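Local atomic coordinates of tryptophane-5-halogenase (Microbispora sp. ATCC PTA-5024, PDB entry 5UAO), a protein that probably uses its bound flavin-adenine dinucleotide to chlorinate a tryptophan of the lanthipeptide NAI-107 at carbon 5 of the indole. Residues R106-S111 / Y273-T278; R112-V117 / T136-E141; V197-A202 / D219-H224. All blocks are in the same frame, centred on the assembly; numbering follows the deposited sequence.

Interaction 1: R106-S111 / Y273-T278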
loop_
_atom_site.group_PDB
_atom_site.type_symbol
_atom_site.label_atom_id
_atom_site.label_comp_id
_atom_site.label_asym_id
_atom_site.label_seq_id
_atom_site.Cartn_x
_atom_site.Cartn_y
_atom_site.Cartn_z
ATOM N N ARG A 106 7.110 25.251 10.216
ATOM C CA ARG A 106 7.112 26.496 9.498
ATOM C C ARG A 106 8.255 26.596 8.519
ATOM O O ARG A 106 9.439 26.763 8.910
ATOM C CB ARG A 106 7.222 27.645 10.475
ATOM C CG ARG A 106 7.046 29.002 9.846
ATOM C CD ARG A 106 7.102 30.182 10.826
ATOM N NE ARG A 106 7.038 31.332 9.934
ATOM C CZ ARG A 106 8.093 31.982 9.434
ATOM N NH1 ARG A 106 9.340 31.745 9.841
ATOM N NH2 ARG A 106 7.875 32.927 8.545
ATOM N N PHE A 107 7.886 26.750 7.266
ATOM C CA PHE A 107 8.842 26.753 6.168
ATOM C C PHE A 107 9.114 28.177 5.644
ATOM O O PHE A 107 8.248 28.760 4.967
ATOM C CB PHE A 107 8.285 25.891 5.030
ATOM C CG PHE A 107 8.530 24.423 5.165
ATOM C CD1 PHE A 107 9.786 23.906 4.908
ATOM C CD2 PHE A 107 7.502 23.541 5.531
ATOM C CE1 PHE A 107 10.058 22.562 5.047
ATOM C CE2 PHE A 107 7.760 22.196 5.643
ATOM C CZ PHE A 107 9.043 21.700 5.428
ATOM N N GLU A 108 10.290 28.743 5.968
ATOM C CA GLU A 108 10.719 30.006 5.351
ATOM C C GLU A 108 11.488 29.567 4.090
ATOM O O GLU A 108 12.693 29.331 4.081
ATOM C CB GLU A 108 11.621 30.894 6.189
ATOM C CG GLU A 108 11.233 31.053 7.606
ATOM C CD GLU A 108 12.141 32.121 8.230
ATOM O OE1 GLU A 108 12.871 31.809 9.239
ATOM O OE2 GLU A 108 12.223 33.230 7.601
ATOM N N TRP A 109 10.719 29.423 3.041
ATOM C CA TRP A 109 11.063 28.543 1.969
ATOM C C TRP A 109 10.214 28.888 0.751
ATOM O O TRP A 109 9.031 29.191 0.888
ATOM C CB TRP A 109 10.687 27.121 2.422
ATOM C CG TRP A 109 11.431 25.962 1.774
ATOM C CD1 TRP A 109 11.129 25.320 0.584
ATOM C CD2 TRP A 109 12.541 25.227 2.344
ATOM N NE1 TRP A 109 12.025 24.275 0.374
ATOM C CE2 TRP A 109 12.893 24.204 1.432
ATOM C CE3 TRP A 109 13.296 25.374 3.494
ATOM C CZ2 TRP A 109 13.937 23.336 1.678
ATOM C CZ3 TRP A 109 14.312 24.490 3.753
ATOM C CH2 TRP A 109 14.654 23.498 2.852
ATOM N N GLY A 110 10.792 28.722 -0.440
ATOM C CA GLY A 110 10.115 29.095 -1.641
ATOM C C GLY A 110 10.024 30.602 -1.840
ATOM O O GLY A 110 10.653 31.399 -1.094
ATOM N N SER A 111 9.290 30.997 -2.858
ATOM C CA SER A 111 9.293 32.388 -3.275
ATOM C C SER A 111 8.277 33.256 -2.590
ATOM O O SER A 111 8.375 34.479 -2.717
ATOM C CB SER A 111 9.228 32.509 -4.790
ATOM O OG SER A 111 8.012 31.977 -5.282
ATOM N N TYR A 273 6.103 24.840 16.882
ATOM C CA TYR A 273 6.483 24.262 15.658
ATOM C C TYR A 273 8.025 24.275 15.511
ATOM O O TYR A 273 8.751 25.017 16.175
ATOM C CB TYR A 273 5.774 24.994 14.475
ATOM C CG TYR A 273 5.940 26.490 14.513
ATOM C CD1 TYR A 273 7.160 27.102 14.113
ATOM C CD2 TYR A 273 4.882 27.289 14.899
ATOM C CE1 TYR A 273 7.309 28.485 14.192
ATOM C CE2 TYR A 273 4.999 28.658 14.966
ATOM C CZ TYR A 273 6.183 29.251 14.628
ATOM O OH TYR A 273 6.273 30.590 14.687
ATOM N N THR A 274 8.507 23.469 14.582
ATOM C CA THR A 274 9.883 23.517 14.143
ATOM C C THR A 274 9.921 24.531 12.985
ATOM O O THR A 274 8.971 24.602 12.171
ATOM C CB THR A 274 10.294 22.120 13.655
ATOM O OG1 THR A 274 10.304 21.198 14.753
ATOM C CG2 THR A 274 11.608 22.142 13.028
ATOM N N THR A 275 10.993 25.297 12.870
ATOM C CA THR A 275 11.132 26.219 11.735
ATOM C C THR A 275 12.248 25.665 10.825
ATOM O O THR A 275 13.286 25.155 11.321
ATOM C CB THR A 275 11.470 27.637 12.220
ATOM O OG1 THR A 275 10.435 28.103 13.105
ATOM C CG2 THR A 275 11.628 28.632 11.048
ATOM N N ALA A 276 12.015 25.746 9.525
ATOM C CA ALA A 276 13.007 25.397 8.510
ATOM C C ALA A 276 13.206 26.623 7.654
ATOM O O ALA A 276 12.267 27.064 6.959
ATOM C CB ALA A 276 12.493 24.264 7.655
ATOM N N THR A 277 14.426 27.176 7.730
ATOM C CA THR A 277 14.746 28.462 7.107
ATOM C C THR A 277 15.767 28.257 5.996
ATOM O O THR A 277 16.858 27.724 6.256
ATOM C CB THR A 277 15.334 29.400 8.209
ATOM O OG1 THR A 277 14.349 29.643 9.238
ATOM C CG2 THR A 277 15.748 30.699 7.709
ATOM N N THR A 278 15.488 28.775 4.824
ATOM C CA THR A 278 16.413 28.629 3.692
ATOM C C THR A 278 17.658 29.503 3.985
ATOM O O THR A 278 17.510 30.622 4.464
ATOM C CB THR A 278 15.765 29.079 2.421
ATOM O OG1 THR A 278 14.611 28.287 2.117
ATOM C CG2 THR A 278 16.701 28.912 1.186
HETATM O O HOH W 1 10.220 30.852 13.088
#
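The carbonyl oxygen of Glu-108 is gripped twice by Thr-278, whose N donates at 2.9 Å to Glu-108 O while its hydroxyl OG1, also 2.9 Å from that oxygen, arrives in the carbonyl plane on a lone pair. This pair of hydrogen bonds to one acceptor ends a parallel pairing of strands 104-108 and 274-279, neighbours in a seven-stranded mixed sheet, in which Arg-106 pairs with Thr-275, Phe-107 with Ala-276 and Glu-108 with Thr-277. Along it Arg-106 N donates to Thr-274 O, Ala-276 N to Arg-106 O and Glu-108 N to Ala-276 O. The two faces of the pairing differ in kind. On one, Glu-108 and Thr-277 run alongside each other, and Thr-277 OG1 donates to Glu-108 OE1 over 2.6 Å, from above the carboxylate plane. The same OE1 forms a salt bridge with Arg-106 NH1 at 3.6 Å, and OE2 has Arg-316 as a further partner. Arg-106 is extended, its CG anti to the backbone N (chi1 -172°), which lays the aliphatic chain along the Tyr-273 ring, with Arg-106 CB 3.7 Å from Tyr-273 CD1. On the other face Ala-276 CB touches Phe-107 CD1 at 3.9 Å. Beyond the last pair, Thr-278 OG1 lies 3.5 Å from Trp-109 CE3, beside the indole, and Trp-109 NE1 donates to His-404 O. A glutamate held by two cationic groups and a hydroxyl would be expected to stay ionised, giving the sheet a charged, hydrogen-bonded face opposite a largely apolar one.

Interaction 2: R112-V117 / T136-E141; sequences RPEGFV and TGNVNE
A type I beta turn from Arg-112 to Gly-115, closed by Gly-115 N donating to Arg-112 O, leads into edge strand 116-119 and lies against the loop that follows helix 129-136. Asn-138 lies at the middle of this turn-to-loop contact. Its amide is stacked on the Arg-112 guanidinium, the planes 6° apart, with Asn-138 OD1 over the centre of the group and 3.3 Å from Arg-112 CZ. At the guanidinium edge, Arg-112 NH1 donates to Gly-137 O at 2.6 Å, on a lone pair in the carbonyl plane, while NE and NH2 bind Gly-471 O and Leu-470 O. A chi1 of -162° points the Asn-138 side chain away from its own N and brings ND2 to the turn, where it donates to Gly-115 O at 3.0 Å and, from above the carboxylate plane, to Glu-114 OE2 at 3.2 Å. A leucine in place of Asn-138 would probably leave Gly-115 O and the Glu-114 carboxylate without this shared donor and Arg-112 without its flat stacking partner. Farther along, Val-139 CG2 packs on Phe-116 CB at 3.5 Å. Asn-140 OD1 accepts from Val-117 N at 3.0 Å, the N-H tilted 30° from the plane of that amide carbonyl.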
loop_
_atom_site.group_PDB
_atom_site.type_symbol
_atom_site.label_atom_id
_atom_site.label_comp_id
_atom_site.label_asym_id
_atom_site.label_seq_id
_atom_site.Cartn_x
_atom_site.Cartn_y
_atom_site.Cartn_z
ATOM N N ARG A 112 7.379 32.694 -1.780
ATOM C CA ARG A 112 6.481 33.553 -0.982
ATOM C C ARG A 112 7.235 34.242 0.136
ATOM O O ARG A 112 7.900 33.561 0.969
ATOM C CB ARG A 112 5.351 32.722 -0.352
ATOM C CG ARG A 112 4.493 31.955 -1.348
ATOM C CD ARG A 112 3.812 30.813 -0.613
ATOM N NE ARG A 112 3.029 29.885 -1.423
ATOM C CZ ARG A 112 1.868 30.201 -1.928
ATOM N NH1 ARG A 112 1.372 31.418 -1.753
ATOM N NH2 ARG A 112 1.213 29.314 -2.608
ATOM N N PRO A 113 7.154 35.587 0.211
ATOM C CA PRO A 113 7.910 36.276 1.278
ATOM C C PRO A 113 7.595 35.766 2.674
ATOM O O PRO A 113 8.488 35.727 3.526
ATOM C CB PRO A 113 7.454 37.748 1.157
ATOM C CG PRO A 113 6.839 37.895 -0.190
ATOM C CD PRO A 113 6.557 36.535 -0.769
ATOM N N GLU A 114 6.339 35.377 2.916
ATOM C CA GLU A 114 5.913 34.879 4.248
ATOM C C GLU A 114 6.181 33.382 4.440
ATOM O O GLU A 114 5.960 32.847 5.499
ATOM C CB GLU A 114 4.411 35.147 4.443
ATOM C CG GLU A 114 3.424 34.369 3.542
ATOM C CD GLU A 114 3.165 34.942 2.114
ATOM O OE1 GLU A 114 4.042 35.612 1.476
ATOM O OE2 GLU A 114 2.026 34.703 1.602
ATOM N N GLY A 115 6.648 32.681 3.413
ATOM C CA GLY A 115 6.774 31.234 3.550
ATOM C C GLY A 115 5.404 30.559 3.657
ATOM O O GLY A 115 4.374 31.080 3.155
ATOM N N PHE A 116 5.377 29.390 4.295
ATOM C CA PHE A 116 4.120 28.622 4.464
ATOM C C PHE A 116 4.327 27.683 5.611
ATOM O O PHE A 116 5.457 27.448 6.033
ATOM C CB PHE A 116 3.678 27.795 3.230
ATOM C CG PHE A 116 4.745 26.859 2.717
ATOM C CD1 PHE A 116 5.757 27.357 1.895
ATOM C CD2 PHE A 116 4.787 25.523 3.083
ATOM C CE1 PHE A 116 6.773 26.549 1.426
ATOM C CE2 PHE A 116 5.806 24.691 2.604
ATOM C CZ PHE A 116 6.785 25.190 1.756
ATOM N N VAL A 117 3.231 27.131 6.088
ATOM C CA VAL A 117 3.252 26.235 7.238
ATOM C C VAL A 117 2.666 24.905 6.839
ATOM O O VAL A 117 1.775 24.828 5.990
ATOM C CB VAL A 117 2.505 26.813 8.492
ATOM C CG1 VAL A 117 3.192 28.082 8.976
ATOM C CG2 VAL A 117 1.048 27.052 8.229
ATOM N N THR A 136 -6.952 33.141 -0.023
ATOM C CA THR A 136 -5.809 33.806 0.596
ATOM C C THR A 136 -4.538 33.853 -0.201
ATOM O O THR A 136 -3.627 34.609 0.128
ATOM C CB THR A 136 -5.477 33.262 1.987
ATOM O OG1 THR A 136 -4.662 32.050 1.909
ATOM C CG2 THR A 136 -6.725 33.039 2.714
ATOM N N GLY A 137 -4.456 33.123 -1.288
ATOM C CA GLY A 137 -3.254 33.156 -2.043
ATOM C C GLY A 137 -2.162 32.208 -1.501
ATOM O O GLY A 137 -1.105 32.082 -2.102
ATOM N N ASN A 138 -2.446 31.493 -0.433
ATOM C CA ASN A 138 -1.454 30.551 0.172
ATOM C C ASN A 138 -2.192 29.417 0.947
ATOM O O ASN A 138 -3.430 29.340 0.960
ATOM C CB ASN A 138 -0.554 31.429 1.055
ATOM C CG ASN A 138 0.757 30.797 1.424
ATOM O OD1 ASN A 138 1.017 29.637 1.179
ATOM N ND2 ASN A 138 1.622 31.596 1.996
ATOM N N VAL A 139 -1.440 28.553 1.620
ATOM C CA VAL A 139 -1.922 27.320 2.195
ATOM C C VAL A 139 -2.149 27.413 3.686
ATOM O O VAL A 139 -2.405 26.413 4.318
ATOM C CB VAL A 139 -0.903 26.116 1.970
ATOM C CG1 VAL A 139 -0.806 25.783 0.526
ATOM C CG2 VAL A 139 0.502 26.428 2.515
ATOM N N ASN A 140 -1.992 28.607 4.245
ATOM C CA ASN A 140 -1.882 28.800 5.664
ATOM C C ASN A 140 -3.218 28.867 6.363
ATOM O O ASN A 140 -3.253 28.957 7.543
ATOM C CB ASN A 140 -1.044 30.054 5.957
ATOM C CG ASN A 140 0.403 29.882 5.641
ATOM O OD1 ASN A 140 0.898 28.795 5.326
ATOM N ND2 ASN A 140 1.125 30.940 5.814
ATOM N N GLU A 141 -4.306 28.752 5.629
ATOM C CA GLU A 141 -5.604 28.536 6.226
ATOM C C GLU A 141 -6.209 27.213 5.810
ATOM O O GLU A 141 -7.453 27.034 5.890
ATOM C CB GLU A 141 -6.550 29.743 5.878
ATOM C CG GLU A 141 -6.058 31.025 6.591
ATOM C CD GLU A 141 -7.125 32.119 6.711
ATOM O OE1 GLU A 141 -8.250 31.973 6.151
ATOM O OE2 GLU A 141 -6.836 33.133 7.368
HETATM O O HOH W 2 4.220 30.940 6.981
HETATM O O HOH W 3 -0.869 24.309 5.423
#

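Interaction 3: V197-A202 / D219-H224. With FAD (flavin-adenine dinucleotide), chain E.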
loop_
_atom_site.group_PDB
_atom_site.type_symbol
_atom_site.label_atom_id
_atom_site.label_comp_id
_atom_site.label_asym_id
_atom_site.label_seq_id
_atom_site.Cartn_x
_atom_site.Cartn_y
_atom_site.Cartn_z
ATOM N N VAL A 197 26.508 -2.824 29.641
ATOM C CA VAL A 197 27.898 -3.217 29.481
ATOM C C VAL A 197 28.733 -2.019 28.933
ATOM O O VAL A 197 28.390 -1.445 27.887
ATOM C CB VAL A 197 27.983 -4.437 28.564
ATOM C CG1 VAL A 197 29.424 -4.857 28.369
ATOM C CG2 VAL A 197 27.191 -5.609 29.161
ATOM N N ASP A 198 29.759 -1.591 29.655
ATOM C CA ASP A 198 30.606 -0.518 29.180
ATOM C C ASP A 198 31.763 -1.154 28.429
ATOM O O ASP A 198 32.647 -1.770 29.036
ATOM C CB ASP A 198 31.065 0.375 30.323
ATOM C CG ASP A 198 32.112 1.434 29.904
ATOM O OD1 ASP A 198 32.276 1.774 28.707
ATOM O OD2 ASP A 198 32.815 1.931 30.819
ATOM N N ALA A 199 31.790 -0.980 27.118
ATOM C CA ALA A 199 32.847 -1.624 26.312
ATOM C C ALA A 199 32.979 -0.941 24.971
ATOM O O ALA A 199 32.026 -0.360 24.457
ATOM C CB ALA A 199 32.506 -3.094 26.121
ATOM N N THR A 200 34.174 -0.990 24.417
ATOM C CA THR A 200 34.408 -0.542 23.076
ATOM C C THR A 200 34.659 -1.748 22.245
ATOM O O THR A 200 35.633 -2.520 22.490
ATOM C CB THR A 200 35.580 0.462 23.012
ATOM O OG1 THR A 200 35.187 1.578 23.796
ATOM C CG2 THR A 200 35.787 0.953 21.565
ATOM N N VAL A 201 33.760 -2.007 21.280
ATOM C CA VAL A 201 33.909 -3.221 20.436
ATOM C C VAL A 201 35.046 -2.992 19.459
ATOM O O VAL A 201 35.069 -1.950 18.829
ATOM C CB VAL A 201 32.576 -3.576 19.705
ATOM C CG1 VAL A 201 32.787 -4.605 18.597
ATOM C CG2 VAL A 201 31.545 -4.040 20.729
ATOM N N ALA A 202 35.986 -3.955 19.368
ATOM C CA ALA A 202 37.168 -3.894 18.450
ATOM C C ALA A 202 36.949 -4.747 17.229
ATOM O O ALA A 202 37.409 -4.410 16.136
ATOM C CB ALA A 202 38.447 -4.410 19.136
ATOM N N ASP A 219 39.750 -4.179 25.191
ATOM C CA ASP A 219 40.531 -4.677 26.347
ATOM C C ASP A 219 40.599 -6.159 26.339
ATOM O O ASP A 219 41.210 -6.697 27.221
ATOM C CB ASP A 219 39.885 -4.204 27.657
ATOM C CG ASP A 219 38.397 -4.629 27.765
ATOM O OD1 ASP A 219 37.515 -3.965 27.186
ATOM O OD2 ASP A 219 38.120 -5.664 28.401
ATOM N N GLY A 220 39.869 -6.839 25.431
ATOM C CA GLY A 220 39.893 -8.289 25.279
ATOM C C GLY A 220 38.752 -9.118 25.833
ATOM O O GLY A 220 38.806 -10.320 25.761
ATOM N N ARG A 221 37.734 -8.517 26.440
ATOM C CA ARG A 221 36.516 -9.267 26.745
ATOM C C ARG A 221 35.917 -9.827 25.444
ATOM O O ARG A 221 36.104 -9.261 24.365
ATOM C CB ARG A 221 35.490 -8.419 27.486
ATOM C CG ARG A 221 35.814 -8.219 28.952
ATOM C CD ARG A 221 34.937 -7.163 29.611
ATOM N NE ARG A 221 35.245 -5.839 29.084
ATOM C CZ ARG A 221 34.499 -4.745 29.168
ATOM N NH1 ARG A 221 33.275 -4.771 29.711
ATOM N NH2 ARG A 221 34.958 -3.603 28.638
ATOM N N ARG A 222 35.249 -10.977 25.572
ATOM C CA ARG A 222 34.450 -11.591 24.543
ATOM C C ARG A 222 32.996 -11.576 24.964
ATOM O O ARG A 222 32.623 -12.101 26.011
ATOM C CB ARG A 222 34.962 -12.996 24.267
ATOM C CG ARG A 222 36.396 -12.892 23.737
ATOM C CD ARG A 222 36.981 -14.215 23.276
ATOM N NE ARG A 222 37.430 -15.036 24.402
ATOM C CZ ARG A 222 36.723 -16.005 24.995
ATOM N NH1 ARG A 222 35.488 -16.324 24.594
ATOM N NH2 ARG A 222 37.266 -16.670 26.009
ATOM N N LEU A 223 32.196 -10.872 24.197
ATOM C CA LEU A 223 30.762 -10.797 24.453
ATOM C C LEU A 223 30.022 -11.704 23.434
ATOM O O LEU A 223 30.373 -11.764 22.224
ATOM C CB LEU A 223 30.321 -9.355 24.328
ATOM C CG LEU A 223 31.144 -8.301 25.065
ATOM C CD1 LEU A 223 30.665 -6.936 24.613
ATOM C CD2 LEU A 223 30.955 -8.512 26.584
ATOM N N HIS A 224 29.013 -12.411 23.908
ATOM C CA HIS A 224 28.261 -13.306 23.057
ATOM C C HIS A 224 26.816 -13.141 23.362
ATOM O O HIS A 224 26.441 -13.220 24.547
ATOM C CB HIS A 224 28.589 -14.798 23.317
ATOM C CG HIS A 224 27.694 -15.740 22.546
ATOM N ND1 HIS A 224 27.989 -16.178 21.268
ATOM C CD2 HIS A 224 26.481 -16.272 22.852
ATOM C CE1 HIS A 224 27.022 -16.969 20.838
ATOM N NE2 HIS A 224 26.092 -17.034 21.776
HETATM P PA FAD E . 24.451 7.497 17.706
HETATM O O1A FAD E . 23.671 8.552 18.492
HETATM O O2A FAD E . 25.597 7.863 16.743
HETATM O O5B FAD E . 24.927 6.327 18.701
HETATM C C5B FAD E . 25.901 5.346 18.406
HETATM C C4B FAD E . 26.188 4.594 19.692
HETATM O O4B FAD E . 26.984 3.508 19.210
HETATM C C3B FAD E . 27.011 5.311 20.782
HETATM O O3B FAD E . 26.508 5.023 22.182
HETATM C C2B FAD E . 28.421 4.739 20.600
HETATM O O2B FAD E . 29.274 4.741 21.816
HETATM C C1B FAD E . 28.082 3.331 20.111
HETATM N N9A FAD E . 29.241 2.697 19.437
HETATM C C8A FAD E . 29.757 3.026 18.216
HETATM N N7A FAD E . 30.804 2.203 17.933
HETATM C C5A FAD E . 30.956 1.373 18.996
HETATM C C6A FAD E . 31.909 0.329 19.349
HETATM N N6A FAD E . 32.902 -0.006 18.472
HETATM N N1A FAD E . 31.729 -0.295 20.504
HETATM C C2A FAD E . 30.735 0.006 21.362
HETATM N N3A FAD E . 29.851 0.970 21.104
HETATM C C4A FAD E . 29.928 1.668 19.955
HETATM N N1 FAD E . 16.053 12.577 14.071
HETATM C C2 FAD E . 14.806 13.030 14.436
HETATM O O2 FAD E . 13.874 12.207 14.709
HETATM N N3 FAD E . 14.537 14.360 14.532
HETATM C C4 FAD E . 15.452 15.319 14.283
HETATM O O4 FAD E . 15.094 16.534 14.383
HETATM C C4X FAD E . 16.831 14.877 13.886
HETATM N N5 FAD E . 17.825 15.744 13.547
HETATM C C5X FAD E . 19.062 15.327 13.187
HETATM C C6 FAD E . 20.028 16.267 12.854
HETATM C C7 FAD E . 21.293 15.883 12.448
HETATM C C7M FAD E . 22.371 16.869 12.108
HETATM C C8 FAD E . 21.644 14.465 12.421
HETATM C C8M FAD E . 23.038 14.060 11.988
HETATM C C9 FAD E . 20.681 13.524 12.742
HETATM C C9A FAD E . 19.378 13.869 13.110
HETATM N N10 FAD E . 18.368 12.894 13.423
HETATM C C10 FAD E . 17.084 13.406 13.796
HETATM C "C1'" FAD E . 18.554 11.412 13.492
HETATM C "C2'" FAD E . 18.650 11.140 15.070
HETATM O "O2'" FAD E . 19.667 12.055 15.460
HETATM C "C3'" FAD E . 19.278 9.972 15.911
HETATM O "O3'" FAD E . 19.605 10.142 17.341
HETATM C "C4'" FAD E . 20.736 9.887 15.564
HETATM O "O4'" FAD E . 21.067 10.790 14.466
HETATM C "C5'" FAD E . 21.031 8.392 15.434
HETATM O "O5'" FAD E . 21.009 7.779 16.690
HETATM P P FAD E . 21.921 6.423 16.764
HETATM O O1P FAD E . 21.681 5.590 15.579
HETATM O O2P FAD E . 21.519 5.867 18.125
HETATM O O3P FAD E . 23.460 6.737 16.648
HETATM O O HOH W 4 36.504 -1.834 25.856
#
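Asp-198 O receives both terminal nitrogens of Arg-221, NH2 at 3.0 Å and NH1 at 3.1 Å, so the guanidinium meets this single oxygen end-on. The oxygen lies close to the guanidinium plane, yet the two bonds differ at the acceptor: NH2 comes in the carbonyl plane on a lone pair, NH1 from above that plane. Beside them Ala-199 CB touches Arg-221 NH2 at 3.6 Å, and Val-197 CG1 lies 4.3 Å from Leu-223 CD2, a small apolar patch next to the polar grip. The next shell fixes the arginine. A bend at chi3 (-68°) brings its side edge to Asp-219, whose OD2 accepts from Arg-221 NE at 3.0 Å and whose OD1 accepts from Arg-221 NH2 at 3.0 Å, a side-on, two-bonded salt bridge. Asp-219 is steadied in turn by Thr-217 OG1 at its OD1, and a water links that same OD1 to Thr-200 N. Residues 197-202 belong to strand 195-208, and residues 222-223 form an edge strand of the same eight-stranded mixed sheet, with strand 211-217 between them; strands 56-61 and 31-35 follow beyond 195-208, consistent with a Rossmann-type dinucleotide-binding fold. Just past the contact strand 195-208 reaches the cofactor: Val-201 N donates to FAD N1A at 2.8 Å, and FAD N6A donates to Val-201 O at 2.9 Å. Backbone atoms thus read the edge of the adenine. The carbonyl of Asp-198, three residues before the adenine-pairing Val-201, is therefore held by an arginine that Asp-219 fixes in place and whose charge it probably offsets.

Three contacts illustrate how bonding style follows position in a fold. Interactions 1 and 2 are buried and share one sheet: strands 104-108 and 116-119 are neighbours in it, Phe-107 N probably donates to Phe-116 O, and their centres lie 11 Å apart. Interaction 1 joins strands by main-chain bonds, whereas interaction 2 ties a turn and the sheet's edge strand to a loop, chiefly through side-chain amides and a guanidinium. Interaction 3 belongs to another sheet, at the surface on the opposite side of the chain's centre, its centre about 45 Å from that of interaction 1; an arginine held by its own segment's aspartate clasps a carbonyl of the strand that farther along binds the FAD adenine.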